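Long-range contacts in Rho guanine nucleotide exchange factor 12 (Homo sapiens, PDB 1TXD), which acts as a guanine nucleotide exchange factor for the small GTPase RhoA, through the DH and PH domains that make up this chain: residues V28-L32 against L180-I184; E64-I68 against F130-I135; P262-K266 against Y347-Q352. The protein carries 1 engineered substitution. One frame throughout, in Å; residues are numbered along the deposited sequence.

Contact 1 of 3, residues V28-L32 against L180-I184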
ATOM      1  N   VAL A  28      -6.579  13.983 -25.888  1.00 23.24           N
ATOM      2  CA  VAL A  28      -6.596  13.039 -24.794  1.00 23.22           C
ATOM      3  C   VAL A  28      -5.664  11.833 -25.012  1.00 24.61           C
ATOM      4  O   VAL A  28      -5.130  11.309 -24.037  1.00 26.65           O
ATOM      5  CB  VAL A  28      -8.014  12.576 -24.412  1.00 23.17           C
ATOM      6  CG1 VAL A  28      -8.849  13.747 -23.951  1.00 23.28           C
ATOM      7  CG2 VAL A  28      -8.687  11.828 -25.540  1.00 22.57           C
ATOM      8  N   ILE A  29      -5.434  11.400 -26.252  1.00 23.89           N
ATOM      9  CA  ILE A  29      -4.401  10.404 -26.484  1.00 24.87           C
ATOM     10  C   ILE A  29      -3.048  11.023 -26.135  1.00 26.34           C
ATOM     11  O   ILE A  29      -2.141  10.356 -25.637  1.00 26.92           O
ATOM     12  CB  ILE A  29      -4.367   9.903 -27.944  1.00 23.65           C
ATOM     13  CG1 ILE A  29      -5.533   8.973 -28.216  1.00 23.22           C
ATOM     14  CG2 ILE A  29      -3.086   9.119 -28.214  1.00 23.57           C
ATOM     15  CD1 ILE A  29      -5.755   8.705 -29.693  1.00 23.05           C
ATOM     16  N   ASN A  30      -2.905  12.301 -26.424  1.00 26.88           N
ATOM     17  CA  ASN A  30      -1.647  12.974 -26.181  1.00 27.61           C
ATOM     18  C   ASN A  30      -1.368  13.232 -24.710  1.00 26.10           C
ATOM     19  O   ASN A  30      -0.207  13.319 -24.323  1.00 24.32           O
ATOM     20  CB  ASN A  30      -1.586  14.280 -26.943  1.00 28.01           C
ATOM     21  CG  ASN A  30      -0.953  14.103 -28.251  1.00 32.01           C
ATOM     22  OD1 ASN A  30       0.265  14.204 -28.372  1.00 34.34           O
ATOM     23  ND2 ASN A  30      -1.773  13.810 -29.280  1.00 36.16           N
ATOM     24  N   GLU A  31      -2.442  13.364 -23.929  1.00 24.34           N
ATOM     25  CA  GLU A  31      -2.359  13.468 -22.502  1.00 24.60           C
ATOM     26  C   GLU A  31      -1.797  12.162 -21.907  1.00 23.76           C
ATOM     27  O   GLU A  31      -1.009  12.218 -20.985  1.00 22.98           O
ATOM     28  CB  GLU A  31      -3.751  13.794 -21.920  1.00 27.78           C
ATOM     29  CG  GLU A  31      -3.839  14.058 -20.417  1.00 30.42           C
ATOM     30  CD  GLU A  31      -3.069  15.286 -19.948  1.00 36.24           C
ATOM     31  OE1 GLU A  31      -2.192  15.784 -20.717  1.00 40.12           O
ATOM     32  OE2 GLU A  31      -3.317  15.743 -18.791  1.00 37.09           O
ATOM     33  N   LEU A  32      -2.225  11.015 -22.431  1.00 21.31           N
ATOM     34  CA  LEU A  32      -1.780   9.741 -21.966  1.00 21.73           C
ATOM     35  C   LEU A  32      -0.303   9.613 -22.285  1.00 21.75           C
ATOM     36  O   LEU A  32       0.493   9.319 -21.378  1.00 19.66           O
ATOM     37  CB  LEU A  32      -2.563   8.596 -22.603  1.00 22.19           C
ATOM     38  CG  LEU A  32      -1.891   7.217 -22.518  1.00 22.97           C
ATOM     39  CD1 LEU A  32      -1.771   6.687 -21.072  1.00 23.13           C
ATOM     40  CD2 LEU A  32      -2.641   6.272 -23.360  1.00 22.95           C
ATOM     41  N   LEU A 180      -7.623   8.371 -17.846  1.00 27.09           N
ATOM     42  CA  LEU A 180      -7.029   8.658 -19.146  1.00 26.83           C
ATOM     43  C   LEU A 180      -7.643   7.835 -20.278  1.00 25.70           C
ATOM     44  O   LEU A 180      -7.945   8.380 -21.337  1.00 25.50           O
ATOM     45  CB  LEU A 180      -5.538   8.423 -19.099  1.00 26.26           C
ATOM     46  CG  LEU A 180      -4.756   9.390 -18.214  1.00 28.82           C
ATOM     47  CD1 LEU A 180      -3.402   8.814 -17.826  1.00 26.80           C
ATOM     48  CD2 LEU A 180      -4.582  10.757 -18.881  1.00 28.76           C
ATOM     49  N   LEU A 181      -7.854   6.540 -20.039  1.00 23.87           N
ATOM     50  CA  LEU A 181      -8.427   5.648 -21.038  1.00 22.54           C
ATOM     51  C   LEU A 181      -9.935   5.892 -21.202  1.00 22.82           C
ATOM     52  O   LEU A 181     -10.435   5.854 -22.309  1.00 23.08           O
ATOM     53  CB  LEU A 181      -8.098   4.162 -20.744  1.00 21.53           C
ATOM     54  CG  LEU A 181      -6.746   3.702 -21.334  1.00 20.92           C
ATOM     55  CD1 LEU A 181      -5.639   4.367 -20.628  1.00 21.49           C
ATOM     56  CD2 LEU A 181      -6.495   2.210 -21.243  1.00 19.12           C
ATOM     57  N   ASP A 182     -10.653   6.153 -20.117  1.00 23.17           N
ATOM     58  CA  ASP A 182     -12.055   6.523 -20.218  1.00 25.05           C
ATOM     59  C   ASP A 182     -12.249   7.753 -21.118  1.00 25.75           C
ATOM     60  O   ASP A 182     -13.239   7.857 -21.841  1.00 25.79           O
ATOM     61  CB  ASP A 182     -12.627   6.886 -18.861  1.00 25.81           C
ATOM     62  CG  ASP A 182     -12.965   5.697 -18.006  1.00 25.62           C
ATOM     63  OD1 ASP A 182     -12.954   4.544 -18.467  1.00 20.84           O
ATOM     64  OD2 ASP A 182     -13.291   5.873 -16.811  1.00 28.05           O
ATOM     65  N   ASN A 183     -11.299   8.682 -21.075  1.00 26.98           N
ATOM     66  CA  ASN A 183     -11.431   9.928 -21.830  1.00 27.48           C
ATOM     67  C   ASN A 183     -11.143   9.697 -23.295  1.00 26.77           C
ATOM     68  O   ASN A 183     -11.777  10.297 -24.163  1.00 26.32           O
ATOM     69  CB  ASN A 183     -10.513  11.012 -21.281  1.00 27.83           C
ATOM     70  CG  ASN A 183     -11.211  11.905 -20.297  1.00 30.31           C
ATOM     71  OD1 ASN A 183     -12.449  11.927 -20.217  1.00 32.87           O
ATOM     72  ND2 ASN A 183     -10.434  12.665 -19.547  1.00 31.22           N
ATOM     73  N   ILE A 184     -10.200   8.813 -23.575  1.00 25.64           N
ATOM     74  CA  ILE A 184      -9.966   8.419 -24.949  1.00 25.14           C
ATOM     75  C   ILE A 184     -11.261   7.772 -25.459  1.00 25.22           C
ATOM     76  O   ILE A 184     -11.739   8.135 -26.514  1.00 26.00           O
ATOM     77  CB  ILE A 184      -8.740   7.496 -25.074  1.00 24.56           C
ATOM     78  CG1 ILE A 184      -7.468   8.237 -24.624  1.00 23.21           C
ATOM     79  CG2 ILE A 184      -8.581   7.055 -26.508  1.00 24.62           C
ATOM     80  CD1 ILE A 184      -6.269   7.354 -24.382  1.00 22.19           C
TER
HETATM   81  O   HOH W   1      -6.499  10.661 -21.645  1.00 26.60           O

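Contact 2 of 3, residues E64-I68 against F130-I135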
ATOM      1  N   GLU A  64      18.846  -3.280   3.290  1.00 19.80           N
ATOM      2  CA  GLU A  64      18.337  -1.912   3.404  1.00 18.01           C
ATOM      3  C   GLU A  64      18.002  -1.359   2.056  1.00 18.73           C
ATOM      4  O   GLU A  64      16.984  -0.761   1.933  1.00 16.29           O
ATOM      5  CB  GLU A  64      19.354  -0.992   4.111  1.00 18.27           C
ATOM      6  CG  GLU A  64      19.558  -1.315   5.564  1.00 17.97           C
ATOM      7  CD  GLU A  64      20.828  -0.813   6.159  1.00 12.79           C
ATOM      8  OE1 GLU A  64      21.853  -0.465   5.445  1.00 26.89           O
ATOM      9  OE2 GLU A  64      20.971  -1.039   7.355  1.00 21.95           O
ATOM     10  N   LEU A  65      18.943  -1.427   1.072  1.00 20.81           N
ATOM     11  CA  LEU A  65      18.613  -1.177  -0.314  1.00 22.15           C
ATOM     12  C   LEU A  65      17.278  -1.785  -0.796  1.00 23.12           C
ATOM     13  O   LEU A  65      16.441  -1.092  -1.438  1.00 20.17           O
ATOM     14  CB  LEU A  65      19.678  -1.741  -1.212  1.00 23.83           C
ATOM     15  CG  LEU A  65      20.926  -0.900  -1.248  1.00 22.30           C
ATOM     16  CD1 LEU A  65      21.982  -1.610  -2.026  1.00 28.31           C
ATOM     17  CD2 LEU A  65      20.646   0.460  -1.929  1.00 23.80           C
ATOM     18  N   ARG A  66      17.136  -3.078  -0.558  1.00 22.08           N
ATOM     19  CA  ARG A  66      15.942  -3.810  -0.932  1.00 22.49           C
ATOM     20  C   ARG A  66      14.730  -3.338  -0.219  1.00 22.08           C
ATOM     21  O   ARG A  66      13.673  -3.178  -0.838  1.00 20.26           O
ATOM     22  CB  ARG A  66      16.122  -5.303  -0.676  1.00 24.56           C
ATOM     23  CG  ARG A  66      14.922  -6.122  -0.940  1.00 27.80           C
ATOM     24  CD  ARG A  66      15.175  -7.628  -1.073  1.00 29.07           C
ATOM     25  NE  ARG A  66      16.205  -8.188  -0.196  1.00 32.45           N
ATOM     26  CZ  ARG A  66      16.060  -8.446   1.080  1.00 34.37           C
ATOM     27  NH1 ARG A  66      14.908  -8.225   1.678  1.00 39.85           N
ATOM     28  NH2 ARG A  66      17.059  -8.956   1.767  1.00 34.63           N
ATOM     29  N   LYS A  67      14.878  -3.045   1.063  1.00 20.92           N
ATOM     30  CA  LYS A  67      13.723  -2.590   1.821  1.00 22.33           C
ATOM     31  C   LYS A  67      13.364  -1.135   1.381  1.00 21.86           C
ATOM     32  O   LYS A  67      12.216  -0.785   1.431  1.00 15.11           O
ATOM     33  CB  LYS A  67      14.005  -2.623   3.310  1.00 24.55           C
ATOM     34  CG  LYS A  67      13.700  -3.958   3.976  1.00 28.12           C
ATOM     35  CD  LYS A  67      12.149  -4.101   4.210  1.00 28.65           C
ATOM     36  CE  LYS A  67      11.837  -5.423   4.769  1.00 28.46           C
ATOM     37  NZ  LYS A  67      10.350  -5.833   4.750  1.00 27.49           N
ATOM     38  N   ILE A  68      14.324  -0.328   0.879  1.00 19.79           N
ATOM     39  CA  ILE A  68      13.965   1.090   0.551  1.00 21.09           C
ATOM     40  C   ILE A  68      13.420   1.239  -0.911  1.00 21.17           C
ATOM     41  O   ILE A  68      12.324   1.769  -1.101  1.00 22.04           O
ATOM     42  CB  ILE A  68      15.113   2.033   0.850  1.00 21.23           C
ATOM     43  CG1 ILE A  68      15.331   2.068   2.394  1.00 19.85           C
ATOM     44  CG2 ILE A  68      14.805   3.421   0.318  1.00 21.24           C
ATOM     45  CD1 ILE A  68      16.450   2.914   2.794  1.00 21.70           C
ATOM     46  N   PHE A 130       6.868  -0.120   4.172  1.00 18.59           N
ATOM     47  CA  PHE A 130       8.119  -0.652   4.673  1.00 19.83           C
ATOM     48  C   PHE A 130       9.228   0.318   4.255  1.00 19.66           C
ATOM     49  O   PHE A 130      10.157   0.540   5.023  1.00 18.66           O
ATOM     50  CB  PHE A 130       8.451  -2.109   4.188  1.00 19.06           C
ATOM     51  CG  PHE A 130       7.396  -3.114   4.565  1.00 22.27           C
ATOM     52  CD1 PHE A 130       7.393  -3.716   5.814  1.00 21.53           C
ATOM     53  CD2 PHE A 130       6.403  -3.464   3.660  1.00 22.72           C
ATOM     54  CE1 PHE A 130       6.409  -4.604   6.176  1.00 23.93           C
ATOM     55  CE2 PHE A 130       5.414  -4.385   4.028  1.00 23.83           C
ATOM     56  CZ  PHE A 130       5.425  -4.962   5.267  1.00 22.92           C
ATOM     57  N   ALA A 131       9.158   0.874   3.057  1.00 18.20           N
ATOM     58  CA  ALA A 131      10.371   1.572   2.508  1.00 18.92           C
ATOM     59  C   ALA A 131      10.456   2.940   3.215  1.00 20.62           C
ATOM     60  O   ALA A 131      11.510   3.372   3.616  1.00 17.80           O
ATOM     61  CB  ALA A 131      10.316   1.706   1.030  1.00 18.20           C
ATOM     62  N   LEU A 132       9.305   3.506   3.570  1.00 22.15           N
ATOM     63  CA  LEU A 132       9.282   4.850   4.140  1.00 22.04           C
ATOM     64  C   LEU A 132       9.752   4.752   5.582  1.00 22.14           C
ATOM     65  O   LEU A 132      10.250   5.699   6.138  1.00 20.06           O
ATOM     66  CB  LEU A 132       7.858   5.447   4.104  1.00 22.24           C
ATOM     67  CG  LEU A 132       7.298   5.883   2.741  1.00 26.10           C
ATOM     68  CD1 LEU A 132       6.166   6.782   2.896  1.00 25.12           C
ATOM     69  CD2 LEU A 132       8.313   6.545   1.800  1.00 26.80           C
ATOM     70  N   GLU A 133       9.528   3.610   6.211  1.00 24.90           N
ATOM     71  CA  GLU A 133       9.882   3.455   7.602  1.00 24.94           C
ATOM     72  C   GLU A 133      11.337   3.128   7.701  1.00 21.35           C
ATOM     73  O   GLU A 133      11.975   3.539   8.649  1.00 19.68           O
ATOM     74  CB  GLU A 133       8.971   2.426   8.313  1.00 27.80           C
ATOM     75  CG  GLU A 133       9.626   1.810   9.550  1.00 30.79           C
ATOM     76  CD  GLU A 133       9.622   2.727  10.735  1.00 34.15           C
ATOM     77  OE1 GLU A 133       8.592   3.480  10.890  1.00 33.99           O
ATOM     78  OE2 GLU A 133      10.622   2.651  11.529  1.00 30.50           O
ATOM     79  N   MET A 134      11.878   2.446   6.707  1.00 19.76           N
ATOM     80  CA  MET A 134      13.291   2.142   6.684  1.00 21.66           C
ATOM     81  C   MET A 134      14.111   3.411   6.426  1.00 21.52           C
ATOM     82  O   MET A 134      15.144   3.580   6.973  1.00 26.20           O
ATOM     83  CB  MET A 134      13.597   1.112   5.607  1.00 21.64           C
ATOM     84  CG  MET A 134      14.967   0.689   5.521  1.00 19.60           C
ATOM     85  SD  MET A 134      15.696   0.198   7.092  1.00 25.64           S
ATOM     86  CE  MET A 134      15.492  -1.664   7.045  1.00 27.55           C
ATOM     87  N   ILE A 135      13.666   4.264   5.518  1.00 20.84           N
ATOM     88  CA  ILE A 135      14.254   5.577   5.320  1.00 17.26           C
ATOM     89  C   ILE A 135      14.322   6.351   6.637  1.00 16.57           C
ATOM     90  O   ILE A 135      15.393   6.783   6.961  1.00 17.17           O
ATOM     91  CB  ILE A 135      13.497   6.376   4.219  1.00 18.20           C
ATOM     92  CG1 ILE A 135      13.621   5.706   2.848  1.00 20.55           C
ATOM     93  CG2 ILE A 135      13.897   7.851   4.183  1.00 14.20           C
ATOM     94  CD1 ILE A 135      12.450   6.159   1.939  1.00 21.10           C
TER

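Contact 3 of 3, residues P262-K266 against Y347-Q352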
ATOM      1  N   PRO A 262      -8.303   0.923  21.528  1.00 59.96           N
ATOM      2  CA  PRO A 262      -8.254   1.153  22.977  1.00 60.36           C
ATOM      3  C   PRO A 262      -9.386   0.426  23.751  1.00 60.28           C
ATOM      4  O   PRO A 262     -10.567   0.770  23.598  1.00 59.44           O
ATOM      5  CB  PRO A 262      -8.403   2.680  23.107  1.00 60.32           C
ATOM      6  CG  PRO A 262      -8.608   3.215  21.717  1.00 60.25           C
ATOM      7  CD  PRO A 262      -8.876   2.071  20.806  1.00 59.80           C
ATOM      8  N   LEU A 263      -9.013  -0.577  24.547  1.00 60.50           N
ATOM      9  CA  LEU A 263      -9.898  -1.143  25.573  1.00 61.21           C
ATOM     10  C   LEU A 263      -9.424  -0.720  26.965  1.00 61.84           C
ATOM     11  O   LEU A 263      -8.309  -0.244  27.130  1.00 62.15           O
ATOM     12  CB  LEU A 263      -9.942  -2.678  25.506  1.00 60.70           C
ATOM     13  CG  LEU A 263     -10.343  -3.329  24.179  1.00 60.31           C
ATOM     14  CD1 LEU A 263     -10.276  -4.842  24.279  1.00 59.60           C
ATOM     15  CD2 LEU A 263     -11.725  -2.878  23.732  1.00 60.40           C
ATOM     16  N   VAL A 264     -10.293  -0.897  27.953  1.00 62.52           N
ATOM     17  CA  VAL A 264      -9.964  -0.713  29.364  1.00 62.87           C
ATOM     18  C   VAL A 264      -9.955  -2.121  29.986  1.00 63.41           C
ATOM     19  O   VAL A 264     -10.472  -3.065  29.380  1.00 63.71           O
ATOM     20  CB  VAL A 264     -10.995   0.244  30.026  1.00 62.83           C
ATOM     21  CG1 VAL A 264     -10.963   0.183  31.555  1.00 62.77           C
ATOM     22  CG2 VAL A 264     -10.757   1.677  29.548  1.00 62.39           C
ATOM     23  N   TRP A 265      -9.333  -2.288  31.153  1.00 63.79           N
ATOM     24  CA  TRP A 265      -9.334  -3.590  31.831  1.00 64.36           C
ATOM     25  C   TRP A 265      -9.652  -3.451  33.313  1.00 64.15           C
ATOM     26  O   TRP A 265      -8.766  -3.146  34.121  1.00 64.58           O
ATOM     27  CB  TRP A 265      -7.998  -4.321  31.651  1.00 64.90           C
ATOM     28  CG  TRP A 265      -7.970  -5.699  32.284  1.00 66.16           C
ATOM     29  CD1 TRP A 265      -9.037  -6.409  32.778  1.00 67.18           C
ATOM     30  CD2 TRP A 265      -6.817  -6.529  32.488  1.00 67.44           C
ATOM     31  NE1 TRP A 265      -8.616  -7.620  33.273  1.00 67.73           N
ATOM     32  CE2 TRP A 265      -7.258  -7.723  33.105  1.00 67.94           C
ATOM     33  CE3 TRP A 265      -5.448  -6.387  32.209  1.00 68.21           C
ATOM     34  CZ2 TRP A 265      -6.384  -8.764  33.449  1.00 68.18           C
ATOM     35  CZ3 TRP A 265      -4.577  -7.426  32.549  1.00 68.45           C
ATOM     36  CH2 TRP A 265      -5.053  -8.596  33.163  1.00 68.69           C
ATOM     37  N   LYS A 266     -10.921  -3.681  33.657  1.00 63.49           N
ATOM     38  CA  LYS A 266     -11.373  -3.729  35.051  1.00 62.57           C
ATOM     39  C   LYS A 266     -10.807  -4.997  35.705  1.00 62.32           C
ATOM     40  O   LYS A 266     -11.310  -6.107  35.480  1.00 62.19           O
ATOM     41  CB  LYS A 266     -12.913  -3.704  35.118  1.00 61.98           C
ATOM     42  CG  LYS A 266     -13.504  -3.429  36.491  1.00 61.21           C
ATOM     43  CD  LYS A 266     -15.021  -3.632  36.486  1.00 60.53           C
ATOM     44  CE  LYS A 266     -15.659  -3.299  37.831  1.00 60.28           C
ATOM     45  NZ  LYS A 266     -15.732  -4.477  38.746  1.00 59.58           N
ATOM     46  N   TYR A 347     -11.747 -11.850  31.874  1.00 58.27           N
ATOM     47  CA  TYR A 347     -11.278 -10.508  31.623  1.00 58.06           C
ATOM     48  C   TYR A 347     -12.510  -9.685  31.337  1.00 58.66           C
ATOM     49  O   TYR A 347     -13.267 -10.012  30.429  1.00 58.62           O
ATOM     50  CB  TYR A 347     -10.330 -10.473  30.410  1.00 57.52           C
ATOM     51  CG  TYR A 347      -9.145 -11.415  30.494  1.00 55.60           C
ATOM     52  CD1 TYR A 347      -7.874 -10.942  30.840  1.00 55.09           C
ATOM     53  CD2 TYR A 347      -9.290 -12.771  30.209  1.00 54.62           C
ATOM     54  CE1 TYR A 347      -6.784 -11.799  30.910  1.00 54.10           C
ATOM     55  CE2 TYR A 347      -8.208 -13.636  30.282  1.00 54.34           C
ATOM     56  CZ  TYR A 347      -6.959 -13.142  30.628  1.00 54.17           C
ATOM     57  OH  TYR A 347      -5.888 -13.992  30.693  1.00 53.84           O
ATOM     58  N   GLU A 348     -12.724  -8.642  32.134  1.00 59.71           N
ATOM     59  CA  GLU A 348     -13.729  -7.628  31.832  1.00 60.20           C
ATOM     60  C   GLU A 348     -13.034  -6.486  31.083  1.00 60.98           C
ATOM     61  O   GLU A 348     -12.199  -5.785  31.653  1.00 61.09           O
ATOM     62  CB  GLU A 348     -14.375  -7.122  33.125  1.00 60.15           C
ATOM     63  CG  GLU A 348     -15.771  -6.525  32.954  1.00 59.91           C
ATOM     64  CD  GLU A 348     -16.431  -6.155  34.280  1.00 58.65           C
ATOM     65  OE1 GLU A 348     -16.167  -6.835  35.291  1.00 57.11           O
ATOM     66  OE2 GLU A 348     -17.205  -5.172  34.316  1.00 57.18           O
ATOM     67  N   LEU A 349     -13.366  -6.326  29.800  1.00 61.82           N
ATOM     68  CA  LEU A 349     -12.763  -5.306  28.938  1.00 62.31           C
ATOM     69  C   LEU A 349     -13.820  -4.333  28.423  1.00 63.11           C
ATOM     70  O   LEU A 349     -14.792  -4.744  27.800  1.00 62.98           O
ATOM     71  CB  LEU A 349     -12.055  -5.970  27.755  1.00 62.00           C
ATOM     72  CG  LEU A 349     -11.124  -7.121  28.133  1.00 61.32           C
ATOM     73  CD1 LEU A 349     -10.708  -7.915  26.907  1.00 61.23           C
ATOM     74  CD2 LEU A 349      -9.913  -6.585  28.879  1.00 61.20           C
ATOM     75  N   VAL A 350     -13.603  -3.044  28.668  1.00 64.10           N
ATOM     76  CA  VAL A 350     -14.594  -2.006  28.393  1.00 65.02           C
ATOM     77  C   VAL A 350     -14.151  -1.092  27.256  1.00 66.19           C
ATOM     78  O   VAL A 350     -13.139  -0.410  27.377  1.00 66.11           O
ATOM     79  CB  VAL A 350     -14.794  -1.106  29.634  1.00 64.81           C
ATOM     80  CG1 VAL A 350     -16.054  -0.255  29.488  1.00 64.58           C
ATOM     81  CG2 VAL A 350     -14.816  -1.940  30.910  1.00 65.04           C
ATOM     82  N   ALA A 351     -14.924  -1.066  26.170  1.00 67.63           N
ATOM     83  CA  ALA A 351     -14.649  -0.178  25.043  1.00 69.12           C
ATOM     84  C   ALA A 351     -15.283   1.183  25.281  1.00 70.00           C
ATOM     85  O   ALA A 351     -16.058   1.366  26.223  1.00 69.32           O
ATOM     86  CB  ALA A 351     -15.156  -0.782  23.736  1.00 69.42           C
ATOM     87  N   GLN A 352     -14.961   2.123  24.400  1.00 70.76           N
ATOM     88  CA  GLN A 352     -15.317   3.531  24.585  1.00 72.08           C
ATOM     89  C   GLN A 352     -16.740   3.856  24.119  1.00 73.67           C
ATOM     90  O   GLN A 352     -17.327   4.843  24.571  1.00 74.48           O
ATOM     91  CB  GLN A 352     -14.305   4.443  23.866  1.00 71.51           C
ATOM     92  CG  GLN A 352     -12.848   3.978  23.986  1.00 70.79           C
ATOM     93  CD  GLN A 352     -11.842   5.108  23.849  1.00 70.79           C
ATOM     94  OE1 GLN A 352     -12.095   6.099  23.161  1.00 69.41           O
ATOM     95  NE2 GLN A 352     -10.697   4.958  24.503  1.00 70.38           N
TER

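Contact 1 of 3, residues V28-L32 against L180-I184
This is near-antiparallel packing of two helices in the helical bundle of the DH domain, the RhoGEF catalytic domain. Residues 28-32 lie on helix 20-57 and residues 180-184 on helix 169-186. The two short segments run at 160° to each other, with axes 9.0 Å apart, and bury 365 Å² between them. The matching residues are Val28 with Ile184 and Leu32 with Leu180, one helical turn apart on each side.

Ile184 is the main bump. Its side chain enters the hollow between Val28, Ile29 and Leu32. Val28 CG2 lies 3.9 Å from Ile184 CG1, Ile29 CG1 4.0 Å from Ile184 CG2, and Leu32 CD2 3.9 Å from Ile184 CD1. All three residues line the hollow round the isoleucine. Val28 in turn presses on the opposite backbone, with CG2 3.7 Å from Ile184 CA and 3.7 Å from Asn183 O. At the other end Leu180 fits against Leu32 and the aliphatic part of Glu31. Leu32 CD1 is 4.2 Å from Leu180 CD1, and Glu31 CG is 3.7 Å from Leu180 CD2. Behind this layer Leu32 and Leu181 reach helix 102-109, through Leu105 and Phe109, while Leu181 also packs on helix 191-230.

No direct hydrogen bond crosses the interface. The side chains leave a gap between the two backbones, and one water fills it. It donates to both helices, at 2.8 Å to Val28 O and 2.7 Å to Leu180 O.

Contact 2 of 3, residues E64-I68 against F130-I135
Two helices of the DH helical bundle meet here. The N-to-C directions of the short segments are 129° apart and their axes 8.5 Å apart. Residues 64-68 belong to the short helix 62-69, and residues 130-135 to helix 128-141. The buried surface is 372 Å², and no hydrogen bond crosses the contact.

Glu64 comes first and touches lightly. Its CG lies 4.3 Å from Met134 CE. Its carboxylate turns to its own helix start, where OE1 accepts a hydrogen bond from Ser61 N. Leu65 faces the other way, onto Tyr51 and Val54 of helix 20-57, so the short helix is held between two neighbours.

Lys67 points toward the second helix. Its CB is 4.1 Å from Met134 CG. The side chain, bent at chi1 and chi2 (both m), then carries NZ to Phe130, an off-centre cation-pi contact with NZ 4.3 Å from the ring centroid. Phe130 also packs on the long helix 191-230. The backbone oxygen of Lys67 accepts a hydrogen bond from Asn127 ND2.

Ile68 ends the walk at the tightest point. Its CG1 is 3.4 Å from Met134 CG, and its CG2 is 3.6 Å from Ile135 CG1. The small Ala131 lets the backbones close in, with Ile68 CA and Ala131 CA 4.1 Å apart. Ala131 CA makes a CA-H...O contact of 3.2 Å with Lys67 O, and Ala131 CB sits 2.9 Å from Ile68 O.

Contact 3 of 3, residues P262-K266 against Y347-Q352
Strands 257-266 and 344-350 pair antiparallel in the beta sandwich of the PH domain. Across these segments the pairing is loose. Val264 and Val350 satisfy each other: Val264 N donates to Val350 O at 2.9 Å, and Val350 N donates to Val264 O at 3.2 Å. Lys266 N reaches Glu348 O at 3.2 Å, but this bond is weak. Val264 O also receives a CA-H...O contact from Leu349 CA at 3.2 Å. Other backbone groups bond to the flanking strands: Leu263 with Leu275, Tyr347 with Val336, and Leu349 with Leu334.

On one face Val264 and Val350 touch, CB to CB at 4.1 Å. On the same face Lys266 NZ and Glu348 OE1 are 4.2 Å apart, beyond a salt bridge. The other face is apolar and carries Trp265 and Leu349, with Trp265 CD1 4.0 Å from Leu349 CD2. Trp265 CZ2 also lies 3.7 Å from Tyr347 CD1 at an oblique angle. Tyr347 OH is hydrogen-bonded to Ser314 O. Leu263 packs on Trp360 of helix 354-374.

The chemistry implies a join that rests on a few backbone bonds and apolar packing; the charges of Lys266 and Glu348 are near each other but form no salt bridge.

In the fold
Contacts 1 and 2 belong to the all-helical DH domain, and contact 3 to the beta sandwich of the PH domain. Along the chain, contact 2 is nested inside the loop closed by contact 1, and contact 3 follows both. Contacts 1 and 2 have centres 34 Å apart and do not touch. Helices 20-57 and 62-69, which supply their first segments, are consecutive. The long helix 191-230 packs beside both. Contact 3 has its centre 53 Å from that of contact 1, on the opposite side of the chain's centre, and 36 Å from that of contact 2. The three contacts thus lie in two domains of one elongated DH-PH unit of a RhoA exchange factor.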